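Long-range contact in L-2,4-diaminobutyric acid acetyltransferase (Geobacillus sp., PDB 6SLL), which catalyses acetyl transfer from acetyl-coenzyme A to L-2,4-diaminobutyric acid, a step in the biosynthesis of the chemical chaperone ectoine: residues 119-124 against 170-175. Numbering follows the deposited sequence. Where two conformers were deposited one is given.
Sequences VRFIET and LFVIGP
Phe121 and Gly174 meet where two antiparallel strands of the GNAT-fold sheet, 121-125 and 168-173, give way to loop, a worked example of alternating hydrogen-bonded and non-hydrogen-bonded pairs with an aromatic ring packed just past the last bridge. The ring can be followed outward. Phe121 CB lies 3.7 Å from Ile173 O, and chi1 of -65°, with CG anti to the carbonyl carbon, swings the ring over the partner chain. Phe121 CG still faces Ile173 O at 4.1 Å; CD1 touches Val172 CG1 and Gly174 CA; Phe121 CE1 reaches Gly174 C at 3.4 Å; CZ ends beside Pro175 CB. Pro175, after a cis peptide bond, sets its CA over one face of the Phe121 ring in a CH-pi contact, 4.1 Å from the centroid. Gly174 has backbone angles that call for glycine (phi 144°, psi 179°), and with no CB here Phe121 CD1 and Arg120 O come close to the chain.

Within the strands, the hydrogen-bonded pairs are Ile122 with Ile173 and Thr124 with Phe171, two backbone bonds each. Glu123 and Val172, the non-hydrogen-bonded pair between them, run side by side on the opposite face, and Glu123 OE2 is hydrogen-bonded to Tyr56 OH of the second subunit. The Thr124 side chain, whose OG1 donates to Val88 O, lies about 4 Å (nearest atoms) from the bound diaminobutyrate, next to the pocket residue Thr125.

At the loop end, in the conformer given, the Arg120 chain extends alongside Pro175, with NE bonded to Phe177 O and NH2 in a salt bridge to Asp179 OD2, and Pro175 CB sits over one guanidinium face, 3.4 Å from Arg120 CZ.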
ATOM      1  N   VAL B 119      17.261  -7.509   6.408  1.00 11.37           N
ATOM      2  CA  VAL B 119      17.003  -6.107   6.317  1.00 11.49           C
ATOM      3  C   VAL B 119      18.189  -5.369   6.908  1.00 11.54           C
ATOM      4  O   VAL B 119      18.603  -5.574   8.059  1.00 12.91           O
ATOM      5  CB  VAL B 119      15.724  -5.753   7.060  1.00 11.95           C
ATOM      6  CG1 VAL B 119      15.615  -4.240   7.284  1.00 11.70           C
ATOM      7  CG2 VAL B 119      14.502  -6.251   6.325  1.00 12.64           C
ATOM      8  N   ARG B 120      18.756  -4.474   6.124  0.59 11.27           N
ATOM      9  CA  ARG B 120      19.891  -3.718   6.539  0.59 11.87           C
ATOM     10  C   ARG B 120      19.564  -2.264   6.907  0.59 11.38           C
ATOM     11  O   ARG B 120      20.346  -1.643   7.644  0.59 11.44           O
ATOM     12  CB  ARG B 120      20.974  -3.813   5.481  0.59 13.13           C
ATOM     13  CG  ARG B 120      22.409  -3.643   5.952  0.59 16.31           C
ATOM     14  CD  ARG B 120      23.415  -3.764   4.794  0.59 18.94           C
ATOM     15  NE  ARG B 120      24.679  -3.338   5.318  0.59 26.60           N
ATOM     16  CZ  ARG B 120      25.423  -2.333   4.915  0.59 21.62           C
ATOM     17  NH1 ARG B 120      25.091  -1.699   3.726  0.59 24.93           N
ATOM     18  NH2 ARG B 120      26.587  -2.111   5.477  0.59 18.77           N
ATOM     19  N   PHE B 121      18.415  -1.743   6.456  1.00 10.95           N
ATOM     20  CA  PHE B 121      17.951  -0.415   6.789  1.00 10.57           C
ATOM     21  C   PHE B 121      16.463  -0.386   7.055  1.00 10.13           C
ATOM     22  O   PHE B 121      15.758  -1.112   6.318  1.00 11.01           O
ATOM     23  CB  PHE B 121      18.254   0.597   5.648  1.00 12.28           C
ATOM     24  CG  PHE B 121      19.737   0.814   5.412  1.00 12.27           C
ATOM     25  CD1 PHE B 121      20.375   1.822   6.057  1.00 14.51           C
ATOM     26  CD2 PHE B 121      20.382   0.071   4.502  1.00 14.70           C
ATOM     27  CE1 PHE B 121      21.734   2.051   5.899  1.00 16.90           C
ATOM     28  CE2 PHE B 121      21.768   0.299   4.247  1.00 17.66           C
ATOM     29  CZ  PHE B 121      22.408   1.283   5.018  1.00 17.85           C
ATOM     30  N   ILE B 122      16.020   0.464   7.954  1.00 10.24           N
ATOM     31  CA  ILE B 122      14.631   0.871   8.015  1.00 10.09           C
ATOM     32  C   ILE B 122      14.546   2.268   7.435  1.00 10.21           C
ATOM     33  O   ILE B 122      15.359   3.154   7.799  1.00 11.92           O
ATOM     34  CB  ILE B 122      14.108   0.845   9.431  1.00 11.31           C
ATOM     35  CG1 ILE B 122      13.939  -0.594   9.937  1.00 13.76           C
ATOM     36  CG2 ILE B 122      12.856   1.649   9.562  1.00 13.60           C
ATOM     37  CD1 ILE B 122      13.631  -0.668  11.440  1.00 17.40           C
ATOM     38  N   GLU B 123      13.494   2.529   6.648  1.00 10.34           N
ATOM     39  CA  GLU B 123      13.042   3.855   6.247  1.00 10.61           C
ATOM     40  C   GLU B 123      11.699   4.153   6.808  1.00  9.66           C
ATOM     41  O   GLU B 123      10.862   3.189   6.717  1.00 10.03           O
ATOM     42  CB  GLU B 123      13.055   4.001   4.655  1.00 10.69           C
ATOM     43  CG  GLU B 123      14.434   4.194   4.076  1.00 12.03           C
ATOM     44  CD  GLU B 123      14.516   4.320   2.632  1.00 12.61           C
ATOM     45  OE1 GLU B 123      15.662   4.281   2.090  1.00 13.75           O
ATOM     46  OE2 GLU B 123      13.475   4.461   1.902  1.00 13.24           O
ATOM     47  N   THR B 124      11.413   5.356   7.245  1.00  9.85           N
ATOM     48  CA  THR B 124      10.080   5.738   7.721  1.00  9.50           C
ATOM     49  C   THR B 124      10.036   7.257   7.665  1.00  9.49           C
ATOM     50  O   THR B 124      11.084   7.863   7.752  1.00 11.95           O
ATOM     51  CB  THR B 124       9.811   5.172   9.115  1.00  9.73           C
ATOM     52  OG1 THR B 124       8.439   5.240   9.402  1.00 10.21           O
ATOM     53  CG2 THR B 124      10.606   5.853  10.189  1.00 11.25           C
ATOM     54  N   LEU B 170      12.254  11.984   5.958  1.00 11.04           N
ATOM     55  CA  LEU B 170      12.654  10.561   5.885  1.00 11.87           C
ATOM     56  C   LEU B 170      13.756  10.221   6.838  1.00 11.35           C
ATOM     57  O   LEU B 170      14.839  10.809   6.787  1.00 14.73           O
ATOM     58  CB  LEU B 170      13.081  10.219   4.432  1.00 12.82           C
ATOM     59  CG  LEU B 170      13.429   8.811   4.167  1.00 14.34           C
ATOM     60  CD1 LEU B 170      12.211   7.888   4.261  1.00 16.28           C
ATOM     61  CD2 LEU B 170      14.128   8.681   2.815  1.00 18.30           C
ATOM     62  N   PHE B 171      13.481   9.276   7.731  1.00 11.48           N
ATOM     63  CA  PHE B 171      14.475   8.727   8.635  1.00 12.31           C
ATOM     64  C   PHE B 171      14.974   7.502   7.992  1.00 13.69           C
ATOM     65  O   PHE B 171      14.239   6.610   7.553  1.00 15.21           O
ATOM     66  CB  PHE B 171      13.805   8.393   9.993  1.00 15.82           C
ATOM     67  CG  PHE B 171      13.498   9.596  10.862  1.00 17.27           C
ATOM     68  CD1 PHE B 171      12.582  10.569  10.450  1.00 16.74           C
ATOM     69  CD2 PHE B 171      14.149   9.767  12.044  1.00 27.88           C
ATOM     70  CE1 PHE B 171      12.307  11.701  11.202  1.00 20.91           C
ATOM     71  CE2 PHE B 171      13.810  10.892  12.833  1.00 32.78           C
ATOM     72  CZ  PHE B 171      13.042  11.928  12.309  1.00 30.07           C
ATOM     73  N   VAL B 172      16.287   7.337   7.964  1.00 14.20           N
ATOM     74  CA  VAL B 172      17.011   6.145   7.465  1.00 15.23           C
ATOM     75  C   VAL B 172      17.809   5.585   8.645  1.00 15.52           C
ATOM     76  O   VAL B 172      18.761   6.290   9.118  1.00 16.98           O
ATOM     77  CB  VAL B 172      17.919   6.410   6.268  1.00 17.52           C
ATOM     78  CG1 VAL B 172      18.636   5.128   5.808  1.00 21.89           C
ATOM     79  CG2 VAL B 172      17.094   6.984   5.124  1.00 19.98           C
ATOM     80  N   ILE B 173      17.495   4.399   9.096  1.00 13.85           N
ATOM     81  CA  ILE B 173      18.153   3.793  10.251  1.00 13.22           C
ATOM     82  C   ILE B 173      18.927   2.593   9.800  1.00 12.62           C
ATOM     83  O   ILE B 173      18.404   1.714   9.129  1.00 12.27           O
ATOM     84  CB  ILE B 173      17.155   3.375  11.276  1.00 16.11           C
ATOM     85  CG1 ILE B 173      16.325   4.593  11.820  1.00 24.34           C
ATOM     86  CG2 ILE B 173      17.794   2.650  12.451  1.00 17.37           C
ATOM     87  CD1 ILE B 173      15.070   4.213  12.499  1.00 28.82           C
ATOM     88  N   GLY B 174      20.211   2.586  10.069  1.00 13.90           N
ATOM     89  CA  GLY B 174      21.099   1.555   9.610  1.00 13.80           C
ATOM     90  C   GLY B 174      22.435   2.073   9.261  1.00 13.53           C
ATOM     91  O   GLY B 174      22.699   3.259   9.321  1.00 16.18           O
ATOM     92  N   PRO B 175      23.362   1.141   8.826  1.00 14.52           N
ATOM     93  CA  PRO B 175      23.083  -0.274   8.541  1.00 13.64           C
ATOM     94  C   PRO B 175      23.063  -1.109   9.775  1.00 13.27           C
ATOM     95  O   PRO B 175      23.782  -0.943  10.734  1.00 16.58           O
ATOM     96  CB  PRO B 175      24.259  -0.687   7.704  1.00 15.92           C
ATOM     97  CG  PRO B 175      25.391   0.264   8.132  1.00 16.51           C
ATOM     98  CD  PRO B 175      24.718   1.542   8.419  1.00 15.82           C
TER